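Local atomic coordinates of beta-fructofuranosidase, insoluble isoenzyme CWINV1 (Arabidopsis thaliana, PDB entry 2OXB), a protein that hydrolyses terminal non-reducing beta-D-fructofuranoside residues, acting on sucrose and 1-kestose and less readily on neokestose and levan. Residues Asp240-Gly245 with Pro267-Gly272; Glu379-Ile384 with Phe427-Ala432. The protein carries 1 engineered substitution. All coordinates share one frame; numbering follows the deposited sequence.

Contact 1: Asp240-Gly245 with Pro267-Gly272; sequences DYYTIG and PRYDYG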
loop_
_atom_site.group_PDB
_atom_site.type_symbol
_atom_site.label_atom_id
_atom_site.label_comp_id
_atom_site.label_asym_id
_atom_site.label_seq_id
_atom_site.Cartn_x
_atom_site.Cartn_y
_atom_site.Cartn_z
ATOM N N ASP A 240 3.068 5.933 -4.812
ATOM C CA ASP A 240 1.817 5.477 -5.407
ATOM C C ASP A 240 0.768 6.591 -5.330
ATOM O O ASP A 240 0.456 7.090 -4.234
ATOM C CB ASP A 240 1.318 4.248 -4.662
ATOM C CG ASP A 240 1.930 2.982 -5.183
ATOM O OD1 ASP A 240 1.956 1.976 -4.445
ATOM O OD2 ASP A 240 2.361 2.984 -6.360
ATOM N N TYR A 241 0.225 6.977 -6.488
ATOM C CA TYR A 241 -0.786 8.041 -6.569
ATOM C C TYR A 241 -2.097 7.539 -7.167
ATOM O O TYR A 241 -2.096 6.761 -8.112
ATOM C CB TYR A 241 -0.252 9.197 -7.426
ATOM C CG TYR A 241 1.036 9.796 -6.896
ATOM C CD1 TYR A 241 2.255 9.151 -7.078
ATOM C CD2 TYR A 241 1.026 10.981 -6.160
ATOM C CE1 TYR A 241 3.431 9.668 -6.542
ATOM C CE2 TYR A 241 2.194 11.505 -5.618
ATOM C CZ TYR A 241 3.394 10.838 -5.809
ATOM O OH TYR A 241 4.560 11.321 -5.242
ATOM N N TYR A 242 -3.224 7.951 -6.610
ATOM C CA TYR A 242 -4.487 7.526 -7.191
ATOM C C TYR A 242 -5.247 8.793 -7.454
ATOM O O TYR A 242 -4.749 9.901 -7.228
ATOM C CB TYR A 242 -5.299 6.591 -6.263
ATOM C CG TYR A 242 -5.650 7.180 -4.915
ATOM C CD1 TYR A 242 -6.850 7.853 -4.705
ATOM C CD2 TYR A 242 -4.741 7.119 -3.868
ATOM C CE1 TYR A 242 -7.128 8.454 -3.473
ATOM C CE2 TYR A 242 -4.999 7.717 -2.638
ATOM C CZ TYR A 242 -6.182 8.381 -2.437
ATOM O OH TYR A 242 -6.398 8.979 -1.208
ATOM N N THR A 243 -6.456 8.632 -7.948
ATOM C CA THR A 243 -7.277 9.767 -8.255
ATOM C C THR A 243 -8.642 9.200 -8.477
ATOM O O THR A 243 -8.795 8.074 -8.965
ATOM C CB THR A 243 -6.794 10.471 -9.517
ATOM O OG1 THR A 243 -7.921 10.906 -10.288
ATOM C CG2 THR A 243 -5.930 9.532 -10.358
ATOM N N ILE A 244 -9.630 9.993 -8.095
ATOM C CA ILE A 244 -11.031 9.623 -8.195
ATOM C C ILE A 244 -11.727 10.470 -9.273
ATOM O O ILE A 244 -11.368 11.626 -9.485
ATOM C CB ILE A 244 -11.700 9.835 -6.827
ATOM C CG1 ILE A 244 -10.803 9.234 -5.725
ATOM C CG2 ILE A 244 -13.068 9.190 -6.824
ATOM C CD1 ILE A 244 -11.106 9.720 -4.302
ATOM N N GLY A 245 -12.712 9.888 -9.957
ATOM C CA GLY A 245 -13.425 10.620 -10.988
ATOM C C GLY A 245 -14.607 9.886 -11.592
ATOM O O GLY A 245 -15.393 9.264 -10.885
ATOM N N PRO A 267 -3.151 12.281 -4.282
ATOM C CA PRO A 267 -2.995 11.660 -2.969
ATOM C C PRO A 267 -2.324 10.302 -3.087
ATOM O O PRO A 267 -2.478 9.612 -4.101
ATOM C CB PRO A 267 -4.429 11.556 -2.482
ATOM C CG PRO A 267 -5.144 11.205 -3.749
ATOM C CD PRO A 267 -4.549 12.174 -4.740
ATOM N N ARG A 268 -1.587 9.926 -2.045
ATOM C CA ARG A 268 -0.874 8.651 -2.016
ATOM C C ARG A 268 -1.646 7.617 -1.194
ATOM O O ARG A 268 -2.384 7.971 -0.273
ATOM C CB ARG A 268 0.527 8.820 -1.386
ATOM C CG ARG A 268 1.469 9.812 -2.061
ATOM C CD ARG A 268 2.884 9.720 -1.460
ATOM N NE ARG A 268 3.752 10.839 -1.840
ATOM C CZ ARG A 268 5.046 10.945 -1.524
ATOM N NH1 ARG A 268 5.649 9.994 -0.818
ATOM N NH2 ARG A 268 5.748 12.012 -1.904
ATOM N N TYR A 269 -1.504 6.341 -1.520
ATOM C CA TYR A 269 -2.188 5.365 -0.689
ATOM C C TYR A 269 -1.471 5.478 0.658
ATOM O O TYR A 269 -2.090 5.588 1.716
ATOM C CB TYR A 269 -2.038 3.937 -1.232
ATOM C CG TYR A 269 -3.070 3.489 -2.257
ATOM C CD1 TYR A 269 -4.420 3.844 -2.146
ATOM C CD2 TYR A 269 -2.702 2.626 -3.297
ATOM C CE1 TYR A 269 -5.383 3.343 -3.057
ATOM C CE2 TYR A 269 -3.642 2.121 -4.200
ATOM C CZ TYR A 269 -4.976 2.480 -4.076
ATOM O OH TYR A 269 -5.876 1.989 -4.990
ATOM N N ASP A 270 -0.147 5.521 0.582
ATOM C CA ASP A 270 0.703 5.578 1.752
ATOM C C ASP A 270 1.784 6.657 1.591
ATOM O O ASP A 270 2.521 6.667 0.595
ATOM C CB ASP A 270 1.337 4.198 1.915
ATOM C CG ASP A 270 1.852 3.949 3.298
ATOM O OD1 ASP A 270 2.899 4.528 3.649
ATOM O OD2 ASP A 270 1.203 3.172 4.028
ATOM N N TYR A 271 1.891 7.549 2.578
ATOM C CA TYR A 271 2.869 8.625 2.525
ATOM C C TYR A 271 4.200 8.274 3.157
ATOM O O TYR A 271 4.797 9.085 3.865
ATOM C CB TYR A 271 2.284 9.875 3.176
ATOM C CG TYR A 271 1.101 10.419 2.409
ATOM C CD1 TYR A 271 1.250 11.497 1.530
ATOM C CD2 TYR A 271 -0.156 9.821 2.523
ATOM C CE1 TYR A 271 0.179 11.971 0.781
ATOM C CE2 TYR A 271 -1.233 10.282 1.782
ATOM C CZ TYR A 271 -1.057 11.361 0.913
ATOM O OH TYR A 271 -2.136 11.817 0.203
ATOM N N GLY A 272 4.668 7.063 2.855
ATOM C CA GLY A 272 5.921 6.548 3.389
ATOM C C GLY A 272 6.497 5.503 2.454
ATOM O O GLY A 272 6.455 5.690 1.249
#

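Contact 2: Glu379-Ile384 with Phe427-Ala432; sequences EKADVI and FRIFKA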
loop_
_atom_site.group_PDB
_atom_site.type_symbol
_atom_site.label_atom_id
_atom_site.label_comp_id
_atom_site.label_asym_id
_atom_site.label_seq_id
_atom_site.Cartn_x
_atom_site.Cartn_y
_atom_site.Cartn_z
ATOM N N GLU A 379 -7.765 26.529 20.344
ATOM C CA GLU A 379 -7.278 27.883 20.103
ATOM C C GLU A 379 -5.788 27.988 20.382
ATOM O O GLU A 379 -5.077 28.769 19.749
ATOM C CB GLU A 379 -8.036 28.895 20.971
ATOM C CG GLU A 379 -9.432 29.246 20.452
ATOM C CD GLU A 379 -10.481 28.158 20.689
ATOM O OE1 GLU A 379 -10.825 27.920 21.874
ATOM O OE2 GLU A 379 -10.967 27.556 19.695
ATOM N N LYS A 380 -5.312 27.200 21.333
ATOM C CA LYS A 380 -3.908 27.243 21.645
ATOM C C LYS A 380 -3.078 26.788 20.471
ATOM O O LYS A 380 -1.856 26.937 20.485
ATOM C CB LYS A 380 -3.602 26.394 22.877
ATOM C CG LYS A 380 -3.600 27.205 24.143
ATOM C CD LYS A 380 -4.946 27.862 24.303
ATOM C CE LYS A 380 -4.965 28.915 25.389
ATOM N NZ LYS A 380 -6.276 29.622 25.290
ATOM N N ALA A 381 -3.729 26.239 19.446
ATOM C CA ALA A 381 -2.992 25.772 18.269
ATOM C C ALA A 381 -2.347 26.929 17.502
ATOM O O ALA A 381 -2.894 28.032 17.424
ATOM C CB ALA A 381 -3.900 24.980 17.347
ATOM N N ASP A 382 -1.163 26.678 16.969
ATOM C CA ASP A 382 -0.446 27.691 16.210
ATOM C C ASP A 382 -1.053 27.836 14.823
ATOM O O ASP A 382 -1.811 26.979 14.382
ATOM C CB ASP A 382 1.033 27.308 16.065
ATOM C CG ASP A 382 1.863 27.661 17.287
ATOM O OD1 ASP A 382 2.880 26.987 17.499
ATOM O OD2 ASP A 382 1.513 28.603 18.015
ATOM N N VAL A 383 -0.723 28.934 14.150
ATOM C CA VAL A 383 -1.207 29.187 12.796
ATOM C C VAL A 383 -0.068 28.896 11.821
ATOM O O VAL A 383 0.996 29.520 11.896
ATOM C CB VAL A 383 -1.665 30.649 12.609
ATOM C CG1 VAL A 383 -2.109 30.863 11.179
ATOM C CG2 VAL A 383 -2.820 30.970 13.568
ATOM N N ILE A 384 -0.296 27.939 10.919
ATOM C CA ILE A 384 0.702 27.520 9.929
ATOM C C ILE A 384 1.295 28.665 9.113
ATOM O O ILE A 384 0.598 29.612 8.748
ATOM C CB ILE A 384 0.121 26.430 8.932
ATOM C CG1 ILE A 384 -1.312 26.769 8.518
ATOM C CG2 ILE A 384 0.199 25.037 9.546
ATOM C CD1 ILE A 384 -1.400 27.675 7.319
ATOM N N PHE A 427 1.285 13.639 16.092
ATOM C CA PHE A 427 0.423 14.667 15.517
ATOM C C PHE A 427 0.876 16.067 15.908
ATOM O O PHE A 427 1.580 16.247 16.903
ATOM C CB PHE A 427 -1.007 14.508 16.023
ATOM C CG PHE A 427 -1.725 13.327 15.457
ATOM C CD1 PHE A 427 -2.027 13.275 14.097
ATOM C CD2 PHE A 427 -2.129 12.278 16.281
ATOM C CE1 PHE A 427 -2.722 12.200 13.564
ATOM C CE2 PHE A 427 -2.829 11.192 15.757
ATOM C CZ PHE A 427 -3.126 11.155 14.395
ATOM N N ARG A 428 0.450 17.049 15.109
ATOM C CA ARG A 428 0.712 18.475 15.328
ATOM C C ARG A 428 -0.497 19.220 14.762
ATOM O O ARG A 428 -0.821 19.072 13.590
ATOM C CB ARG A 428 1.957 18.921 14.586
ATOM C CG ARG A 428 3.248 18.604 15.266
ATOM C CD ARG A 428 4.302 18.499 14.203
ATOM N NE ARG A 428 5.649 18.454 14.739
ATOM C CZ ARG A 428 6.381 19.528 14.965
ATOM N NH1 ARG A 428 5.890 20.727 14.700
ATOM N NH2 ARG A 428 7.608 19.395 15.435
ATOM N N ILE A 429 -1.169 20.007 15.598
ATOM C CA ILE A 429 -2.351 20.751 15.159
ATOM C C ILE A 429 -2.066 22.245 15.008
ATOM O O ILE A 429 -1.494 22.883 15.887
ATOM C CB ILE A 429 -3.546 20.619 16.162
ATOM C CG1 ILE A 429 -3.885 19.150 16.434
ATOM C CG2 ILE A 429 -4.757 21.372 15.624
ATOM C CD1 ILE A 429 -4.332 18.360 15.231
ATOM N N PHE A 430 -2.496 22.794 13.885
ATOM C CA PHE A 430 -2.331 24.204 13.620
ATOM C C PHE A 430 -3.640 24.705 13.033
ATOM O O PHE A 430 -4.525 23.909 12.700
ATOM C CB PHE A 430 -1.189 24.432 12.634
ATOM C CG PHE A 430 0.148 23.983 13.148
ATOM C CD1 PHE A 430 0.680 24.539 14.309
ATOM C CD2 PHE A 430 0.873 23.003 12.478
ATOM C CE1 PHE A 430 1.910 24.126 14.797
ATOM C CE2 PHE A 430 2.105 22.583 12.956
ATOM C CZ PHE A 430 2.628 23.144 14.120
ATOM N N LYS A 431 -3.760 26.022 12.911
ATOM C CA LYS A 431 -4.960 26.638 12.355
ATOM C C LYS A 431 -4.733 26.919 10.876
ATOM O O LYS A 431 -3.702 27.464 10.500
ATOM C CB LYS A 431 -5.273 27.949 13.090
ATOM C CG LYS A 431 -5.258 27.834 14.618
ATOM C CD LYS A 431 -5.899 29.051 15.292
ATOM C CE LYS A 431 -5.888 28.920 16.811
ATOM N NZ LYS A 431 -6.589 30.048 17.506
ATOM N N ALA A 432 -5.686 26.529 10.040
ATOM C CA ALA A 432 -5.567 26.766 8.611
ATOM C C ALA A 432 -5.404 28.263 8.367
ATOM O O ALA A 432 -4.548 28.683 7.591
ATOM C CB ALA A 432 -6.799 26.237 7.884
#

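Contact 1: Asp240-Gly245 with Pro267-Gly272
Tyr242 meets Pro267 where a strand of one blade of the five-bladed beta-propeller, the catalytic fold of family 32 glycosidases, touches the connection that leads on to the next blade. The case illustrates how a linker without regular structure can be fastened to a blade by rings as much as by backbone. Pro267 CG sits over one face of the Tyr242 ring, 3.5 Å from its centroid, in a CH-pi contact. With CG between the backbone N and the carbonyl carbon (chi1 59°), the Tyr242 ring is carried across to Pro267, and its edge meets Arg268 O. The Tyr269 ring runs near parallel to that of Tyr242 (22°) but is slid aside, centroids 5.2 Å apart, so that they barely overlap; the closest atoms are Tyr242 CD2 and Tyr269 CD1. Tyr241 and Arg268 run side by side in the same direction, Arg268 CG over a face of the tyrosine ring. Backbone bonding runs beside the rings: Tyr242 N donates to Pro267 O at 3.1 Å, and Tyr269 N reaches Asp240 O in a weak bond. Among the polar ends, Asp240 OD1 is held by Ser277 and the Tyr241 hydroxyl by His239. Within the linker, Tyr271 folds back so that its ring lies against Arg268 CB and its OH accepts a bond from Arg268 N at 3.0 Å.

Contact 2: Glu379-Ile384 with Phe427-Ala432
A short parallel strand pairing in the C-terminal beta-sandwich domain joins Val383 to Lys431, and it exemplifies how a brief segment can pair with the last residues of a strand that already has neighbours. Lys431 is gripped by its backbone on both sides of Val383: its N donates to Asp382 O at 2.6 Å. Its O receives a weak bond from Ile384 N, 3.5 Å long. Ala381 CB lies 4.1 Å from Ile429 CG2. The side chains of the paired residues divide between two faces. On one, Val383 CG2 packs on Lys431 CB, and the lysine chain, extended beyond CG, passes Ala381 O to bring NZ within 3.0 Å of Glu379 O, a weak bond. Glu379 OE2 stays 5.5 Å from Lys431 NZ, so the opposite charges do not meet and could at most attract weakly. The other face carries Phe430 and Asp382. Asp382 CB lies at the ring edge, 3.3 Å from Phe430 CD1, with the carboxylate turned only 7° from the ring plane; its OD1 also takes a weak bond from Gly405 N. Ile384 CG2 adds a contact of 3.4 Å with Phe430 CB. Strand 423-431 is bonded to Leu406 through Ile429 and to Val440 through Phe430, both in antiparallel strands. The short 382-383 strand thus adds a parallel pairing to an otherwise antiparallel sheet of the beta-sandwich typical of this enzyme family.

The two contacts belong to the two domains of the enzyme and do not touch: their centres are about 25 Å apart and their nearest atoms about 12 Å. Contact 1 lies near the centre of the molecule, its own centre about 9 Å from that of the whole chain, and close to the active site; the Asp240 side chain is about 7 Å from the bound fructose and about 8 Å from that of Asp19. Contact 2, about 29 Å from the chain centre, is structural packing away from the annotated sites. A link exists all the same, since Asp270 and Tyr271 of contact 1 bond to Thr496 and Cys494 of strand 493-498, in the C-terminal domain, though in a different sheet from contact 2.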